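PDB 3CC1: putative alpha-N-acetylgalactosaminidase from Bacillus halodurans C-125, which probably hydrolyses terminal alpha-linked N-acetylgalactosamine from glycoconjugates, with a TIM-barrel catalytic domain followed by a C-terminal beta sandwich. Local coordinates for residues Pro219-Ile224 and Glu255-Trp260; Pro270-Leu275 and Cys311-Met316; Phe384-Val389 and Leu409-Ser414; Val389-Thr394 and Leu427-Asp432. All blocks are in the same frame, centred on the assembly; numbering follows the deposited sequence.

Interaction 1: residues Pro219-Ile224 and Glu255-Trp260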
loop_
_atom_site.group_PDB
_atom_site.type_symbol
_atom_site.label_atom_id
_atom_site.label_comp_id
_atom_site.label_asym_id
_atom_site.label_seq_id
_atom_site.Cartn_x
_atom_site.Cartn_y
_atom_site.Cartn_z
ATOM N N PRO A 219 -6.702 -11.071 20.117
ATOM C CA PRO A 219 -7.637 -10.796 19.027
ATOM C C PRO A 219 -7.089 -9.784 18.042
ATOM O O PRO A 219 -7.667 -9.575 16.966
ATOM C CB PRO A 219 -8.871 -10.237 19.763
ATOM C CG PRO A 219 -8.309 -9.577 20.976
ATOM C CD PRO A 219 -7.096 -10.417 21.375
ATOM N N GLY A 220 -5.975 -9.167 18.396
ATOM C CA GLY A 220 -5.466 -8.026 17.616
ATOM C C GLY A 220 -6.288 -6.760 17.892
ATOM O O GLY A 220 -7.216 -6.770 18.717
ATOM N N PRO A 221 -5.962 -5.655 17.210
ATOM C CA PRO A 221 -4.974 -5.468 16.145
ATOM C C PRO A 221 -3.511 -5.256 16.594
ATOM O O PRO A 221 -2.617 -5.214 15.741
ATOM C CB PRO A 221 -5.486 -4.218 15.431
ATOM C CG PRO A 221 -6.115 -3.422 16.504
ATOM C CD PRO A 221 -6.734 -4.426 17.465
ATOM N N ALA A 222 -3.263 -5.103 17.903
ATOM C CA ALA A 222 -1.925 -5.126 18.443
ATOM C C ALA A 222 -1.670 -6.525 18.964
ATOM O O ALA A 222 -2.569 -7.162 19.487
ATOM C CB ALA A 222 -1.726 -4.084 19.601
ATOM N N PRO A 223 -0.440 -7.029 18.812
ATOM C CA PRO A 223 0.728 -6.437 18.165
ATOM C C PRO A 223 0.634 -6.471 16.662
ATOM O O PRO A 223 -0.100 -7.294 16.070
ATOM C CB PRO A 223 1.888 -7.309 18.679
ATOM C CG PRO A 223 1.220 -8.667 18.845
ATOM C CD PRO A 223 -0.115 -8.315 19.450
ATOM N N ILE A 224 1.299 -5.518 16.049
ATOM C CA ILE A 224 1.323 -5.407 14.584
ATOM C C ILE A 224 2.311 -6.438 14.049
ATOM O O ILE A 224 3.454 -6.502 14.482
ATOM C CB ILE A 224 1.689 -3.957 14.075
ATOM C CG1 ILE A 224 0.790 -2.884 14.736
ATOM C CG2 ILE A 224 1.592 -3.891 12.535
ATOM C CD1 ILE A 224 1.098 -1.434 14.349
ATOM N N GLU A 255 -4.638 2.462 10.782
ATOM C CA GLU A 255 -4.945 1.561 9.662
ATOM C C GLU A 255 -5.263 0.134 10.132
ATOM O O GLU A 255 -6.176 -0.511 9.598
ATOM C CB GLU A 255 -3.804 1.502 8.650
ATOM C CG GLU A 255 -4.174 0.759 7.356
ATOM N N ARG A 256 -4.525 -0.342 11.140
ATOM C CA ARG A 256 -4.721 -1.702 11.655
ATOM C C ARG A 256 -6.107 -1.833 12.282
ATOM O O ARG A 256 -6.793 -2.830 12.082
ATOM C CB ARG A 256 -3.619 -2.112 12.637
ATOM C CG ARG A 256 -2.175 -2.182 12.092
ATOM C CD ARG A 256 -2.112 -2.807 10.682
ATOM N NE ARG A 256 -2.676 -4.154 10.661
ATOM C CZ ARG A 256 -3.100 -4.817 9.576
ATOM N NH1 ARG A 256 -3.042 -4.263 8.362
ATOM N NH2 ARG A 256 -3.581 -6.060 9.716
ATOM N N CYS A 257 -6.547 -0.789 12.972
ATOM C CA CYS A 257 -7.921 -0.723 13.473
ATOM C C CYS A 257 -8.997 -0.749 12.397
ATOM O O CYS A 257 -10.011 -1.474 12.517
ATOM C CB CYS A 257 -8.148 0.498 14.335
ATOM S SG CYS A 257 -7.410 0.334 15.944
ATOM N N GLU A 258 -8.799 0.036 11.346
ATOM C CA GLU A 258 -9.740 0.023 10.232
ATOM C C GLU A 258 -9.840 -1.365 9.659
ATOM O O GLU A 258 -10.937 -1.846 9.453
ATOM C CB GLU A 258 -9.350 0.959 9.094
ATOM C CG GLU A 258 -9.331 2.426 9.473
ATOM C CD GLU A 258 -8.393 3.255 8.524
ATOM O OE1 GLU A 258 -8.394 2.927 7.305
ATOM O OE2 GLU A 258 -7.714 4.200 9.008
ATOM N N VAL A 259 -8.700 -2.022 9.447
ATOM C CA VAL A 259 -8.686 -3.375 8.890
ATOM C C VAL A 259 -9.392 -4.395 9.844
ATOM O O VAL A 259 -10.180 -5.235 9.439
ATOM C CB VAL A 259 -7.213 -3.821 8.558
ATOM C CG1 VAL A 259 -7.146 -5.277 8.213
ATOM C CG2 VAL A 259 -6.649 -2.956 7.407
ATOM N N TRP A 260 -9.112 -4.279 11.127
ATOM C CA TRP A 260 -9.681 -5.138 12.135
ATOM C C TRP A 260 -11.221 -5.077 12.140
ATOM O O TRP A 260 -11.919 -6.097 12.285
ATOM C CB TRP A 260 -9.128 -4.701 13.495
ATOM C CG TRP A 260 -9.412 -5.639 14.584
ATOM C CD1 TRP A 260 -8.612 -6.677 15.022
ATOM C CD2 TRP A 260 -10.585 -5.661 15.385
ATOM N NE1 TRP A 260 -9.251 -7.341 16.049
ATOM C CE2 TRP A 260 -10.457 -6.737 16.293
ATOM C CE3 TRP A 260 -11.729 -4.867 15.441
ATOM C CZ2 TRP A 260 -11.438 -7.033 17.254
ATOM C CZ3 TRP A 260 -12.721 -5.171 16.378
ATOM C CH2 TRP A 260 -12.572 -6.262 17.266
HETATM O O HOH W 1 -2.833 -5.792 13.314
#
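Trp-260 swings its indole out from the helix with CG anti to the backbone N (chi1 -169°), which carries the ring to Pro-219 and Pro-221 and sends its N-H to the carbonyl of Pro-219. NE1 donates to Pro-219 O at 2.9 Å; the oxygen lies in the indole plane, whereas the donor stands well above the carbonyl plane, and the in-plane, fairly straight bond (158°) would help to set the rotation of the ring. Over one face of the five-membered ring of Trp-260 sits Pro-221 CD, 4.1 Å from its centroid in a CH-pi contact. Pro-221, preceded by a cis peptide, directs its ring toward helix 247-262, where CG meets Cys-257 SG at 4.0 Å. Loop 219-224 follows strand 214-216 of the TIM barrel, and the contact fastens this barrel loop to a helix later in the chain. Arg-256 is bent at chi2 and chi3: its CG lies 4.0 Å from Ile-224 CG1, and the chain then folds back so that Val-259 CB comes against one face of the guanidinium. In the guanidinium plane a water accepts from Arg-256 NE at 3.1 Å and donates to Pro-221 O at 2.5 Å.

Interaction 2: residues Pro270-Leu275 and Cys311-Met316. Unlike the reference sequence in segment 270-275: Gly-273 (reference Asp). Unlike the reference sequence in segment 311-316: His-312 (reference Arg).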
loop_
_atom_site.group_PDB
_atom_site.type_symbol
_atom_site.label_atom_id
_atom_site.label_comp_id
_atom_site.label_asym_id
_atom_site.label_seq_id
_atom_site.Cartn_x
_atom_site.Cartn_y
_atom_site.Cartn_z
ATOM N N PRO A 270 -11.174 -5.179 20.434
ATOM C CA PRO A 270 -9.866 -4.966 19.833
ATOM C C PRO A 270 -8.861 -4.460 20.866
ATOM O O PRO A 270 -9.078 -3.414 21.524
ATOM C CB PRO A 270 -10.133 -3.886 18.783
ATOM C CG PRO A 270 -11.294 -3.068 19.435
ATOM C CD PRO A 270 -12.111 -4.064 20.183
ATOM N N ASP A 271 -7.757 -5.171 20.967
ATOM C CA ASP A 271 -6.674 -4.743 21.801
ATOM C C ASP A 271 -5.658 -3.922 21.020
ATOM O O ASP A 271 -4.919 -4.467 20.203
ATOM C CB ASP A 271 -5.990 -5.952 22.431
ATOM C CG ASP A 271 -4.985 -5.539 23.522
ATOM O OD1 ASP A 271 -4.868 -4.311 23.837
ATOM O OD2 ASP A 271 -4.309 -6.444 24.071
ATOM N N CYS A 272 -5.611 -2.620 21.319
ATOM C CA CYS A 272 -4.749 -1.682 20.602
ATOM C C CYS A 272 -3.375 -1.553 21.234
ATOM O O CYS A 272 -2.456 -0.986 20.653
ATOM C CB CYS A 272 -5.408 -0.310 20.509
ATOM S SG CYS A 272 -6.881 -0.358 19.452
ATOM N N GLY A 273 -3.247 -2.107 22.427
ATOM C CA GLY A 273 -2.008 -2.083 23.132
ATOM C C GLY A 273 -2.060 -1.406 24.491
ATOM O O GLY A 273 -2.937 -0.608 24.800
HETATM N N MSE A 274 -1.066 -1.706 25.304
HETATM C CA MSE A 274 -0.980 -1.078 26.610
HETATM C C MSE A 274 -0.645 0.407 26.424
HETATM O O MSE A 274 -0.087 0.804 25.392
HETATM C CB MSE A 274 0.005 -1.845 27.478
HETATM C CG MSE A 274 -0.550 -3.284 27.901
HETATM SE SE MSE A 274 0.900 -4.255 28.577
HETATM C CE MSE A 274 2.370 -4.081 27.317
ATOM N N LEU A 275 -1.074 1.230 27.375
ATOM C CA LEU A 275 -0.862 2.699 27.305
ATOM C C LEU A 275 0.526 3.124 27.807
ATOM O O LEU A 275 0.776 3.081 29.013
ATOM C CB LEU A 275 -1.948 3.447 28.093
ATOM C CG LEU A 275 -3.378 2.903 27.912
ATOM C CD1 LEU A 275 -4.364 3.570 28.936
ATOM C CD2 LEU A 275 -3.817 3.071 26.424
ATOM N N CYS A 311 -12.955 2.821 20.012
ATOM C CA CYS A 311 -13.077 1.447 19.505
ATOM C C CYS A 311 -13.252 0.344 20.591
ATOM O O CYS A 311 -13.337 -0.845 20.278
ATOM C CB CYS A 311 -11.963 1.132 18.509
ATOM S SG CYS A 311 -10.449 0.690 19.242
ATOM N N HIS A 312 -13.380 0.759 21.851
ATOM C CA HIS A 312 -13.575 -0.176 22.984
ATOM C C HIS A 312 -12.338 -1.045 23.263
ATOM O O HIS A 312 -12.462 -2.198 23.625
ATOM C CB HIS A 312 -14.771 -1.097 22.742
ATOM C CG HIS A 312 -16.110 -0.422 22.819
ATOM N ND1 HIS A 312 -16.486 0.369 23.880
ATOM C CD2 HIS A 312 -17.184 -0.481 21.997
ATOM C CE1 HIS A 312 -17.724 0.788 23.697
ATOM N NE2 HIS A 312 -18.177 0.271 22.572
ATOM N N SER A 313 -11.144 -0.491 23.111
ATOM C CA SER A 313 -9.956 -1.224 23.483
ATOM C C SER A 313 -9.890 -1.335 25.027
ATOM O O SER A 313 -10.246 -0.365 25.744
ATOM C CB SER A 313 -8.703 -0.500 22.960
ATOM O OG SER A 313 -7.498 -1.236 23.228
ATOM N N PRO A 314 -9.408 -2.477 25.544
ATOM C CA PRO A 314 -8.984 -2.428 26.940
ATOM C C PRO A 314 -8.052 -1.269 27.179
ATOM O O PRO A 314 -7.320 -0.875 26.290
ATOM C CB PRO A 314 -8.242 -3.750 27.159
ATOM C CG PRO A 314 -8.648 -4.622 26.062
ATOM C CD PRO A 314 -9.133 -3.781 24.920
ATOM N N LEU A 315 -8.119 -0.722 28.380
ATOM C CA LEU A 315 -7.293 0.394 28.805
ATOM C C LEU A 315 -6.370 -0.114 29.898
ATOM O O LEU A 315 -6.768 -0.192 31.056
ATOM C CB LEU A 315 -8.170 1.554 29.350
ATOM C CG LEU A 315 -9.161 2.177 28.351
ATOM C CD1 LEU A 315 -9.962 3.401 28.981
ATOM C CD2 LEU A 315 -8.488 2.574 27.020
HETATM N N MSE A 316 -5.142 -0.466 29.526
HETATM C CA MSE A 316 -4.138 -0.927 30.482
HETATM C C MSE A 316 -2.982 0.057 30.589
HETATM O O MSE A 316 -2.118 0.082 29.718
HETATM C CB MSE A 316 -3.601 -2.294 30.078
HETATM C CG MSE A 316 -4.626 -3.383 30.212
HETATM SE SE MSE A 316 -4.977 -3.906 32.090
HETATM C CE MSE A 316 -6.663 -3.958 31.659
HETATM O O HOH W 2 -4.680 -0.943 26.797
#
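In the TIM-barrel domain, helix 298-310 ends in a Schellman motif at His-312 and leads into strand 315-317, beside strand 14-17; the loop 270-275 lies along this turn and the start of the strand. From the turn, His-312 ND1 is hydrogen-bonded to Asn-341 O. Ser-313 supplies one of the two direct hydrogen bonds between the segments. Its OG stands anti to the backbone N (chi1 -176°) and accepts an almost straight bond from Cys-272 N at 3.0 Å, while Ser-313 CA makes a CA-H...O contact with Pro-270 O at 3.1 Å. An alanine in place of Ser-313 would remove OG, the acceptor of Cys-272 N, and would probably hold loop 270-275 less firmly. Within the loop, Asp-271 forms an Asx turn: OD1 accepts from Gly-273 N, which approaches from above the carboxylate plane. The two thiols meet tip to tip without a disulfide, Cys-272 SG lying 3.7 Å from Cys-311 SG, the latter held in the crowded position between N and the carbonyl carbon. Pro-270 CG also touches Cys-311 SG, at 3.9 Å. Further along, Leu-275 N donates to Met-316 O at 2.8 Å, and the Met-274 and Met-316 side chains cross obliquely, CG of the first against CB of the second. Between the Cys-272 and Leu-275 bonds a water bridges the segments, donating to Gly-273 O and Pro-314 O, and accepting from Met-316 N at 2.8 Å.

Interaction 3: residues Phe384-Val389 and Leu409-Ser414; sequences FRLDMV and LAPSES
The Phe-384 ring carries Leu-386 N over one face, displaced toward the rim, and has Val-389 CG2 at its edge in the plane; Leu-409 CD2 comes in obliquely, 3.6 Å from Phe-384 CE2. The second flat group, the guanidinium of Arg-385, meets Asp-387 and a water in its own plane. Both belong to the C-terminal beta sandwich, where the short 3-10 segment 386-388 after strand 380-384 faces the type I beta turn from Ala-410 to Glu-413. Leu-386 packs at the start of the turn: its CD1 lies 3.4 Å from Leu-409 O and also touches the Pro-411 ring, while its side chain slides past that of Leu-409 in the opposite direction. Arg-385, bent at chi3, grips Asp-387 side-on, NE to OD2 at 3.2 Å and NH2 to OD1 at 3.1 Å, with the syn lone pairs of both oxygens in use. The same NH2 also reaches Ile-264 O of a neighbouring subunit. An alanine in place of Arg-385 would remove this grip and would probably leave Asp-387 less firmly held and the subunit contact poorer. Direct hydrogen bonds between the segments are absent, and three waters bridge them instead. One joins Arg-385 NH1 to Ser-414 OG; another links Asp-387 OD2 to Pro-411 O. A third accepts from Leu-386 N at 2.8 Å and donates to Ala-410 O and Glu-413 O. Besides the turn's own backbone bond, Glu-413 N to Ala-410 O, Glu-413 OE1 accepts from Ala-410 N at 2.9 Å.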
loop_
_atom_site.group_PDB
_atom_site.type_symbol
_atom_site.label_atom_id
_atom_site.label_comp_id
_atom_site.label_asym_id
_atom_site.label_seq_id
_atom_site.Cartn_x
_atom_site.Cartn_y
_atom_site.Cartn_z
ATOM N N PHE A 384 -16.632 17.595 9.094
ATOM C CA PHE A 384 -17.604 16.648 9.523
ATOM C C PHE A 384 -19.004 17.176 9.247
ATOM O O PHE A 384 -19.258 18.377 9.366
ATOM C CB PHE A 384 -17.321 16.329 11.012
ATOM C CG PHE A 384 -18.495 15.926 11.756
ATOM C CD1 PHE A 384 -18.999 14.676 11.607
ATOM C CD2 PHE A 384 -19.083 16.789 12.613
ATOM C CE1 PHE A 384 -20.128 14.315 12.271
ATOM C CE2 PHE A 384 -20.206 16.455 13.276
ATOM C CZ PHE A 384 -20.744 15.221 13.095
ATOM N N ARG A 385 -19.899 16.278 8.843
ATOM C CA ARG A 385 -21.333 16.597 8.664
ATOM C C ARG A 385 -22.195 15.583 9.375
ATOM O O ARG A 385 -21.846 14.406 9.525
ATOM C CB ARG A 385 -21.739 16.607 7.175
ATOM C CG ARG A 385 -20.984 17.544 6.272
ATOM C CD ARG A 385 -21.480 17.372 4.796
ATOM N NE ARG A 385 -21.524 15.968 4.437
ATOM C CZ ARG A 385 -20.512 15.262 3.938
ATOM N NH1 ARG A 385 -19.355 15.838 3.668
ATOM N NH2 ARG A 385 -20.653 13.970 3.760
ATOM N N LEU A 386 -23.335 16.051 9.831
ATOM C CA LEU A 386 -24.273 15.198 10.568
ATOM C C LEU A 386 -24.727 13.964 9.775
ATOM O O LEU A 386 -24.999 12.914 10.346
ATOM C CB LEU A 386 -25.472 16.022 11.060
ATOM C CG LEU A 386 -25.129 17.040 12.162
ATOM C CD1 LEU A 386 -26.346 17.965 12.535
ATOM C CD2 LEU A 386 -24.580 16.344 13.442
ATOM N N ASP A 387 -24.815 14.094 8.458
ATOM C CA ASP A 387 -25.258 12.971 7.602
ATOM C C ASP A 387 -24.317 11.770 7.655
ATOM O O ASP A 387 -24.690 10.678 7.303
ATOM C CB ASP A 387 -25.532 13.407 6.139
ATOM C CG ASP A 387 -24.364 14.178 5.488
ATOM O OD1 ASP A 387 -23.296 13.583 5.259
ATOM O OD2 ASP A 387 -24.544 15.378 5.192
HETATM N N MSE A 388 -23.107 11.965 8.143
HETATM C CA MSE A 388 -22.146 10.859 8.279
HETATM C C MSE A 388 -22.429 9.984 9.488
HETATM O O MSE A 388 -21.904 8.868 9.596
HETATM C CB MSE A 388 -20.735 11.411 8.480
HETATM C CG MSE A 388 -20.170 12.205 7.336
HETATM SE SE MSE A 388 -18.490 13.028 7.934
HETATM C CE MSE A 388 -17.986 13.795 6.290
ATOM N N VAL A 389 -23.193 10.510 10.435
ATOM C CA VAL A 389 -23.402 9.815 11.708
ATOM C C VAL A 389 -24.870 9.578 12.038
ATOM O O VAL A 389 -25.204 9.161 13.131
ATOM C CB VAL A 389 -22.628 10.468 12.864
ATOM C CG1 VAL A 389 -21.066 10.425 12.537
ATOM C CG2 VAL A 389 -23.126 11.888 13.158
ATOM N N LEU A 409 -24.480 22.870 15.223
ATOM C CA LEU A 409 -24.243 22.417 13.871
ATOM C C LEU A 409 -25.548 21.888 13.332
ATOM O O LEU A 409 -26.164 21.029 13.960
ATOM C CB LEU A 409 -23.161 21.317 13.852
ATOM C CG LEU A 409 -22.778 20.823 12.455
ATOM C CD1 LEU A 409 -22.004 21.933 11.684
ATOM C CD2 LEU A 409 -21.962 19.478 12.570
ATOM N N ALA A 410 -25.960 22.425 12.182
ATOM C CA ALA A 410 -27.206 22.087 11.510
ATOM C C ALA A 410 -26.930 21.047 10.430
ATOM O O ALA A 410 -25.799 20.935 9.937
ATOM C CB ALA A 410 -27.832 23.364 10.869
ATOM N N PRO A 411 -27.944 20.269 10.044
ATOM C CA PRO A 411 -27.668 19.291 8.989
ATOM C C PRO A 411 -27.143 19.913 7.658
ATOM O O PRO A 411 -26.427 19.251 6.873
ATOM C CB PRO A 411 -29.035 18.644 8.783
ATOM C CG PRO A 411 -29.695 18.780 10.064
ATOM C CD PRO A 411 -29.320 20.149 10.540
ATOM N N SER A 412 -27.462 21.181 7.412
ATOM C CA SER A 412 -27.030 21.800 6.162
ATOM C C SER A 412 -25.604 22.351 6.207
ATOM O O SER A 412 -25.167 22.962 5.239
ATOM C CB SER A 412 -27.957 22.950 5.792
ATOM O OG SER A 412 -28.018 23.898 6.854
ATOM N N GLU A 413 -24.897 22.167 7.324
ATOM C CA GLU A 413 -23.566 22.750 7.527
ATOM C C GLU A 413 -22.461 21.724 7.587
ATOM O O GLU A 413 -22.697 20.551 7.731
ATOM C CB GLU A 413 -23.524 23.548 8.830
ATOM C CG GLU A 413 -24.595 24.591 8.942
ATOM C CD GLU A 413 -24.591 25.342 10.278
ATOM O OE1 GLU A 413 -24.479 24.741 11.377
ATOM O OE2 GLU A 413 -24.772 26.578 10.215
ATOM N N SER A 414 -21.233 22.190 7.464
ATOM C CA SER A 414 -20.063 21.376 7.751
ATOM C C SER A 414 -19.348 21.925 8.937
ATOM O O SER A 414 -19.145 23.118 9.030
ATOM C CB SER A 414 -19.065 21.414 6.619
ATOM O OG SER A 414 -19.550 20.639 5.570
HETATM O O HOH W 3 -18.218 18.680 4.243
HETATM O O HOH W 4 -23.908 18.798 9.416
HETATM O O HOH W 5 -25.818 16.720 7.258
#

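Interaction 4: residues Val389-Thr394 and Leu427-Asp432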
loop_
_atom_site.group_PDB
_atom_site.type_symbol
_atom_site.label_atom_id
_atom_site.label_comp_id
_atom_site.label_asym_id
_atom_site.label_seq_id
_atom_site.Cartn_x
_atom_site.Cartn_y
_atom_site.Cartn_z
ATOM N N VAL A 389 -23.193 10.510 10.435
ATOM C CA VAL A 389 -23.402 9.815 11.708
ATOM C C VAL A 389 -24.870 9.578 12.038
ATOM O O VAL A 389 -25.204 9.161 13.131
ATOM C CB VAL A 389 -22.628 10.468 12.864
ATOM C CG1 VAL A 389 -21.066 10.425 12.537
ATOM C CG2 VAL A 389 -23.126 11.888 13.158
ATOM N N GLY A 390 -25.747 9.788 11.061
ATOM C CA GLY A 390 -27.145 9.370 11.185
ATOM C C GLY A 390 -28.073 10.413 11.775
ATOM O O GLY A 390 -29.209 10.096 12.115
ATOM N N ILE A 391 -27.617 11.668 11.849
ATOM C CA ILE A 391 -28.406 12.737 12.513
ATOM C C ILE A 391 -28.927 13.717 11.478
ATOM O O ILE A 391 -28.222 14.110 10.568
ATOM C CB ILE A 391 -27.537 13.442 13.606
ATOM C CG1 ILE A 391 -27.096 12.413 14.658
ATOM C CG2 ILE A 391 -28.229 14.623 14.270
ATOM C CD1 ILE A 391 -26.088 12.932 15.709
HETATM N N MSE A 392 -30.199 14.077 11.627
HETATM C CA MSE A 392 -30.893 14.945 10.691
HETATM C C MSE A 392 -31.546 16.105 11.418
HETATM O O MSE A 392 -32.463 16.691 10.909
HETATM C CB MSE A 392 -31.966 14.172 9.933
HETATM C CG MSE A 392 -31.386 13.072 9.059
HETATM SE SE MSE A 392 -32.677 11.827 8.419
HETATM C CE MSE A 392 -32.770 10.796 10.018
ATOM N N GLU A 393 -31.066 16.411 12.608
ATOM C CA GLU A 393 -31.533 17.549 13.392
ATOM C C GLU A 393 -30.297 18.323 13.846
ATOM O O GLU A 393 -29.219 17.764 13.900
ATOM C CB GLU A 393 -32.304 17.068 14.616
ATOM C CG GLU A 393 -33.691 16.438 14.274
ATOM N N THR A 394 -30.477 19.584 14.218
ATOM C CA THR A 394 -29.390 20.399 14.736
ATOM C C THR A 394 -28.900 19.860 16.069
ATOM O O THR A 394 -29.673 19.320 16.863
ATOM C CB THR A 394 -29.813 21.861 14.860
ATOM O OG1 THR A 394 -30.102 22.332 13.552
ATOM C CG2 THR A 394 -28.699 22.747 15.451
ATOM N N LEU A 427 -15.469 14.900 20.013
ATOM C CA LEU A 427 -16.683 15.698 20.112
ATOM C C LEU A 427 -17.827 14.886 20.697
ATOM O O LEU A 427 -17.968 13.681 20.430
ATOM C CB LEU A 427 -17.116 16.233 18.742
ATOM C CG LEU A 427 -16.110 17.009 17.883
ATOM C CD1 LEU A 427 -16.553 17.053 16.452
ATOM C CD2 LEU A 427 -15.959 18.424 18.418
ATOM N N LYS A 428 -18.607 15.563 21.530
ATOM C CA LYS A 428 -19.948 15.090 21.898
ATOM C C LYS A 428 -20.971 15.895 21.141
ATOM O O LYS A 428 -20.917 17.125 21.122
ATOM C CB LYS A 428 -20.211 15.225 23.396
ATOM C CG LYS A 428 -21.611 14.744 23.818
ATOM C CD LYS A 428 -21.753 14.587 25.312
ATOM C CE LYS A 428 -22.080 15.869 26.035
ATOM N NZ LYS A 428 -22.149 15.617 27.526
ATOM N N LEU A 429 -21.908 15.188 20.521
ATOM C CA LEU A 429 -22.989 15.799 19.795
ATOM C C LEU A 429 -24.240 15.581 20.603
ATOM O O LEU A 429 -24.684 14.438 20.740
ATOM C CB LEU A 429 -23.170 15.135 18.426
ATOM C CG LEU A 429 -22.166 15.353 17.301
ATOM C CD1 LEU A 429 -20.781 15.086 17.771
ATOM C CD2 LEU A 429 -22.484 14.483 16.115
ATOM N N SER A 430 -24.802 16.637 21.174
ATOM C CA SER A 430 -26.069 16.458 21.878
ATOM C C SER A 430 -27.205 17.178 21.189
ATOM O O SER A 430 -26.986 18.088 20.403
ATOM C CB SER A 430 -25.978 16.809 23.389
ATOM O OG SER A 430 -25.317 18.024 23.628
ATOM N N PRO A 431 -28.432 16.744 21.467
ATOM C CA PRO A 431 -29.570 17.351 20.856
ATOM C C PRO A 431 -29.624 18.843 21.120
ATOM O O PRO A 431 -29.271 19.323 22.200
ATOM C CB PRO A 431 -30.764 16.637 21.489
ATOM C CG PRO A 431 -30.239 15.662 22.454
ATOM C CD PRO A 431 -28.766 15.725 22.471
ATOM N N ASP A 432 -30.021 19.567 20.097
ATOM C CA ASP A 432 -30.128 20.993 20.186
ATOM C C ASP A 432 -31.205 21.311 21.199
ATOM O O ASP A 432 -32.319 20.790 21.137
ATOM C CB ASP A 432 -30.551 21.571 18.858
ATOM C CG ASP A 432 -30.410 23.055 18.813
ATOM O OD1 ASP A 432 -29.379 23.564 19.319
ATOM O OD2 ASP A 432 -31.319 23.689 18.216
#
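Leu-429 gathers the buried apolar end of this contact, whereas Thr-394 and Asp-432 form an end that faces solvent. A chi2 of 51° turns CD1 of Leu-429 aside and extends CD2 toward the loop, where that single methyl takes two partners. The Ile-391 side chain crosses that of Leu-429 obliquely, its CD1 3.9 Å from Leu-429 CD2, and Val-389 CG2 meets the same methyl tip to tip at 4.0 Å; CG2 occupies the crowded position between the backbone N and the carbonyl carbon of Val-389. Phe-384, Leu-386 and Val-370 also touch Leu-429, so this end belongs to a buried apolar cluster. At the solvent end Thr-394 and Asp-432 lie side by side and point the same way: Thr-394 CG2 rests 3.8 Å from Asp-432 CG, a methyl beside a charged group with no side-chain bond between them. Asp-432 CB comes as close as 3.1 Å to Thr-394 O, so this end is looser only in its hydrogen bond, Asp-432 N donating to Thr-394 O over a long 3.3 Å and at a bent angle of 137°. Ser-430 points away from the loop, and it and Lys-428 line the pocket of a bound polyether, with Lys-428 NZ bonded to that molecule, probably a crystallisation additive. Ser-430 pairs with Gln-396 and Lys-428 with Phe-398 on strand 395-399, an arrangement characteristic of an inner strand of a beta sandwich, with Leu-429 facing the core and its neighbours facing out.

In the fold
Interactions 1 and 2 belong to the barrel domain and interactions 3 and 4 to the C-terminal beta sandwich; the centres of interactions 2 and 4 lie about 27 Å apart. Interaction 2 is the buried one, nearest the chain's centre, and relies on direct backbone and serine bonds; interaction 1, partly buried beside it, uses an indole and a water. The two meet where Gly-220 O and Ala-222 N probably bond to Asp-271. Interactions 3 and 4 share Val-389 and alternate along the chain, both bordering the third subunit. Their common ground is the apolar cluster around Leu-386 and Leu-429, but water bridges link the segments of interaction 3, with a salt bridge inside 384-389, whereas interaction 4 has one long backbone bond.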